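Local structure of leucine aminopeptidase 2, chloroplastic (Streptomyces sp. BC16019, 5LHJ) at residues A174-L179 and L295-R300. The protein matures the peptide antibiotic bottromycin as an M17-family metalloaminopeptidase, presumably removing unsubstituted N-terminal amino acids from peptides. Residues are numbered along the deposited sequence; the frame is centred on the assembly and turned at random.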
loop_
_atom_site.group_PDB
_atom_site.type_symbol
_atom_site.label_atom_id
_atom_site.label_comp_id
_atom_site.label_asym_id
_atom_site.label_seq_id
_atom_site.Cartn_x
_atom_site.Cartn_y
_atom_site.Cartn_z
ATOM N N ALA A 174 4.680 -17.658 -39.819
ATOM C CA ALA A 174 3.653 -17.922 -38.811
ATOM C C ALA A 174 3.951 -19.160 -37.979
ATOM O O ALA A 174 3.722 -19.156 -36.766
ATOM C CB ALA A 174 2.290 -18.042 -39.450
ATOM N N GLU A 175 4.473 -20.201 -38.615
ATOM C CA GLU A 175 4.890 -21.396 -37.872
ATOM C C GLU A 175 6.016 -21.080 -36.876
ATOM O O GLU A 175 5.992 -21.560 -35.754
ATOM C CB GLU A 175 5.267 -22.525 -38.824
ATOM C CG GLU A 175 4.033 -23.153 -39.472
ATOM C CD GLU A 175 4.349 -24.089 -40.620
ATOM O OE1 GLU A 175 5.499 -24.576 -40.698
ATOM O OE2 GLU A 175 3.437 -24.356 -41.455
ATOM N N ALA A 176 6.954 -20.223 -37.272
ATOM C CA ALA A 176 8.024 -19.768 -36.357
ATOM C C ALA A 176 7.415 -18.966 -35.192
ATOM O O ALA A 176 7.788 -19.148 -34.038
ATOM C CB ALA A 176 9.041 -18.929 -37.106
ATOM N N THR A 177 6.467 -18.091 -35.503
ATOM C CA THR A 177 5.778 -17.327 -34.455
ATOM C C THR A 177 5.106 -18.273 -33.450
ATOM O O THR A 177 5.205 -18.081 -32.239
ATOM C CB THR A 177 4.747 -16.352 -35.059
ATOM O OG1 THR A 177 5.401 -15.460 -35.966
ATOM C CG2 THR A 177 4.059 -15.517 -33.988
ATOM N N CYS A 178 4.438 -19.310 -33.952
ATOM C CA CYS A 178 3.741 -20.256 -33.075
ATOM C C CYS A 178 4.697 -21.117 -32.225
ATOM O O CYS A 178 4.346 -21.519 -31.111
ATOM C CB CYS A 178 2.765 -21.116 -33.899
ATOM S SG CYS A 178 1.343 -20.181 -34.557
ATOM N N LEU A 179 5.900 -21.383 -32.738
ATOM C CA LEU A 179 6.955 -22.024 -31.945
ATOM C C LEU A 179 7.285 -21.138 -30.726
ATOM O O LEU A 179 7.351 -21.614 -29.591
ATOM C CB LEU A 179 8.214 -22.261 -32.778
ATOM C CG LEU A 179 9.492 -22.666 -32.048
ATOM C CD1 LEU A 179 9.270 -23.951 -31.259
ATOM C CD2 LEU A 179 10.627 -22.814 -33.047
ATOM N N LEU A 295 15.650 -17.857 -35.925
ATOM C CA LEU A 295 16.739 -18.711 -36.450
ATOM C C LEU A 295 16.216 -19.968 -37.138
ATOM O O LEU A 295 16.740 -20.353 -38.201
ATOM C CB LEU A 295 17.751 -19.070 -35.361
ATOM C CG LEU A 295 18.793 -17.962 -35.151
ATOM C CD1 LEU A 295 19.313 -17.960 -33.733
ATOM C CD2 LEU A 295 19.940 -18.094 -36.144
ATOM N N THR A 296 15.184 -20.596 -36.573
ATOM C CA THR A 296 14.603 -21.817 -37.171
ATOM C C THR A 296 13.948 -21.569 -38.533
ATOM O O THR A 296 13.828 -22.492 -39.335
ATOM C CB THR A 296 13.556 -22.541 -36.266
ATOM O OG1 THR A 296 12.360 -21.747 -36.103
ATOM C CG2 THR A 296 14.151 -22.936 -34.919
ATOM N N ALA A 297 13.490 -20.349 -38.784
ATOM C CA ALA A 297 12.880 -19.996 -40.065
ATOM C C ALA A 297 13.883 -19.733 -41.200
ATOM O O ALA A 297 13.499 -19.746 -42.366
ATOM C CB ALA A 297 12.000 -18.767 -39.889
ATOM N N LEU A 298 15.141 -19.473 -40.875
ATOM C CA LEU A 298 16.101 -19.035 -41.892
ATOM C C LEU A 298 16.450 -20.118 -42.942
ATOM O O LEU A 298 16.539 -19.798 -44.124
ATOM C CB LEU A 298 17.368 -18.471 -41.251
ATOM C CG LEU A 298 17.119 -17.252 -40.346
ATOM C CD1 LEU A 298 18.427 -16.736 -39.770
ATOM C CD2 LEU A 298 16.359 -16.158 -41.072
ATOM N N PRO A 299 16.645 -21.374 -42.515
ATOM C CA PRO A 299 16.964 -22.403 -43.535
ATOM C C PRO A 299 15.895 -22.547 -44.623
ATOM O O PRO A 299 16.242 -22.697 -45.795
ATOM C CB PRO A 299 17.115 -23.678 -42.704
ATOM C CG PRO A 299 17.606 -23.175 -41.378
ATOM C CD PRO A 299 16.857 -21.894 -41.153
ATOM N N ARG A 300 14.624 -22.455 -44.253
ATOM C CA ARG A 300 13.523 -22.499 -45.234
ATOM C C ARG A 300 13.553 -21.331 -46.207
ATOM O O ARG A 300 13.305 -21.511 -47.399
ATOM C CB ARG A 300 12.178 -22.501 -44.513
ATOM C CG ARG A 300 10.926 -22.427 -45.395
ATOM C CD ARG A 300 10.748 -23.684 -46.233
ATOM N NE ARG A 300 9.326 -23.952 -46.504
ATOM C CZ ARG A 300 8.694 -23.781 -47.670
ATOM N NH1 ARG A 300 9.325 -23.345 -48.767
ATOM N NH2 ARG A 300 7.392 -24.061 -47.739
#
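This is an antiparallel helix-helix packing in the M17 aminopeptidase fold. It sets A176 and L179 of helix 164-185 against T296 and A297 of helix 286-301. Helix 164-185 follows strand 156-159, the last strand of the N-terminal sheet. Helix 286-301 belongs to the catalytic domain and lies against strand 239-245 of the large sheet. The contact therefore joins the connecting helix to a layer of the catalytic domain, away from the manganese-binding residues. The short axes approach to 9.4 Å and their N-to-C directions differ by 159°. The backbones come nearest at the two alanines, where the CA of A176 is 6.1 Å from the CA of A297. Their methyl groups face each other, with CB of A176 4.1 Å from CB of A297. Helix 486-498 joins the same packing, with V486 against A176 and I490 against A297.

The second pair lies one turn further along helix 164-185. L179 and T296 extend toward each other and meet at their ends. With chi1 at 168°, CG of L179 swings away from its own N, and the CD2 branch reaches T296. CD2 of L179 lies 4.0 Å from CG2 of T296, a methyl-methyl contact. With chi1 at 68°, the hydroxyl of T296 is turned back over its own helix. There OG1 hydrogen-bonds to the carbonyl oxygen of A293 in the preceding turn. The hydroxyl proton is thus spent within its own helix, and no hydrogen bond crosses between the segments. Toward L179 the same oxygen makes a van der Waals contact, with OG1 of T296 3.7 Å from CD2 of L179.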